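Local coordinates for putative hydrolase (Chromobacterium violaceum, PDB 3MCW), which belongs to the isochorismatase family and probably acts as a hydrolase, with no substrate assigned, at residues A4-F8 with C179-G183. Sequence-based numbering, arbitrary orientation. Where two conformers were deposited one is given.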
# COMPACT_ATOMS: atom_id res chain seq x y z
N ALA A 4 19.30 -18.03 1.20
CA ALA A 4 19.06 -19.05 2.28
C ALA A 4 17.58 -19.46 2.31
O ALA A 4 16.70 -18.58 2.24
CB ALA A 4 19.49 -18.51 3.63
N PRO A 5 17.31 -20.78 2.42
CA PRO A 5 15.93 -21.31 2.40
C PRO A 5 15.11 -20.89 3.61
O PRO A 5 15.64 -20.80 4.70
CB PRO A 5 16.13 -22.82 2.40
CG PRO A 5 17.42 -23.01 3.07
CD PRO A 5 18.28 -21.85 2.68
N LEU A 6 13.80 -20.68 3.41
CA LEU A 6 12.95 -20.05 4.41
C LEU A 6 12.96 -20.78 5.74
O LEU A 6 12.79 -21.99 5.81
CB LEU A 6 11.51 -19.96 3.92
CG LEU A 6 10.48 -19.37 4.89
CD1 LEU A 6 10.70 -17.88 5.10
CD2 LEU A 6 9.09 -19.65 4.36
N ARG A 7 13.13 -19.98 6.78
CA ARG A 7 13.08 -20.44 8.14
C ARG A 7 12.28 -19.43 8.96
O ARG A 7 12.56 -18.23 8.92
CB ARG A 7 14.52 -20.60 8.68
CG ARG A 7 14.67 -20.91 10.16
CD ARG A 7 16.12 -20.69 10.64
NE ARG A 7 16.26 -20.94 12.07
N PHE A 8 11.26 -19.90 9.68
CA PHE A 8 10.52 -19.03 10.58
C PHE A 8 11.38 -18.68 11.76
O PHE A 8 12.17 -19.49 12.23
CB PHE A 8 9.21 -19.70 11.04
CG PHE A 8 8.23 -19.84 9.94
CD1 PHE A 8 7.65 -18.69 9.40
CD2 PHE A 8 7.90 -21.05 9.40
CE1 PHE A 8 6.76 -18.74 8.35
CE2 PHE A 8 6.95 -21.09 8.33
CZ PHE A 8 6.42 -19.92 7.84
N CYS A 179 7.95 -7.20 2.80
CA CYS A 179 7.75 -8.62 3.12
C CYS A 179 8.76 -9.46 2.39
O CYS A 179 9.58 -8.94 1.61
CB CYS A 179 6.34 -9.06 2.72
SG CYS A 179 6.10 -9.16 0.93
N ARG A 180 8.77 -10.76 2.68
CA ARG A 180 9.47 -11.75 1.88
C ARG A 180 8.45 -12.47 1.03
O ARG A 180 7.56 -13.15 1.56
CB ARG A 180 10.20 -12.73 2.79
CG ARG A 180 11.01 -13.74 2.01
CD ARG A 180 11.83 -14.62 2.91
NE ARG A 180 12.51 -15.63 2.14
CZ ARG A 180 13.52 -16.35 2.60
NH1 ARG A 180 13.92 -16.18 3.85
NH2 ARG A 180 14.07 -17.25 1.82
N VAL A 181 8.57 -12.38 -0.29
CA VAL A 181 7.70 -13.11 -1.21
C VAL A 181 8.24 -14.54 -1.33
O VAL A 181 9.40 -14.75 -1.59
CB VAL A 181 7.67 -12.42 -2.56
CG1 VAL A 181 6.90 -13.28 -3.58
CG2 VAL A 181 7.04 -11.03 -2.42
N CYS A 182 7.35 -15.53 -1.13
CA CYS A 182 7.77 -16.90 -1.29
C CYS A 182 6.60 -17.76 -1.72
O CYS A 182 5.53 -17.25 -2.05
CB CYS A 182 8.34 -17.36 0.03
SG CYS A 182 7.11 -17.22 1.32
N GLY A 183 6.85 -19.06 -1.85
CA GLY A 183 5.82 -19.98 -2.27
C GLY A 183 5.31 -20.83 -1.13
O GLY A 183 6.01 -21.12 -0.17
O HOH W 1 14.87 -17.81 6.17
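R180 reaches from its strand to the N-terminal arm and turns one face of its guanidinium group to L6. The methyl CD1 of L6 sits above that face, displaced toward the rim, with CD1 3.8 Å from R180 NH1. On the inner side the same leucine turns its other branch toward the sulfur of C182, where L6 CD2 and C182 SG come within 4.4 Å, a tentative contact because the cysteine has two conformers. The torsions set this up: chi1 of 177° carries L6 CG anti to the backbone N, and chi2 near 70° then directs CD1 to the guanidinium and CD2 to the sulfur. I187 touches both L6 and C182 from helix 184-191, and C142 adds to the covering of the leucine, making this the compact part of the contact.

The setting is the α/β fold of the isochorismatase family, whose parallel six-stranded sheet ends within this chain at strand 180-182. The arm precedes the first strand, 14-18, yet lies beside this border strand, roughly 170 residues later; the backbones stay apart, 8.3 Å between L6 CA and C182 CA. R180 bridges the distance because its chain is extended from CG to NE, illustrating how one long side chain can tie a chain terminus to a sheet's border strand without backbone pairing.

Toward the solvent the grip is polar and sparser. R180 NH2 donates a hydrogen bond to A4 O (3.0 Å, N-H...O angle 158°), with the oxygen at the edge of the guanidinium group, near its plane. Its other terminal nitrogen, R180 NH1, gives a weak bond to a water that also accepts the backbone N-H of R7, with 2.8 Å from R7 N to the water oxygen.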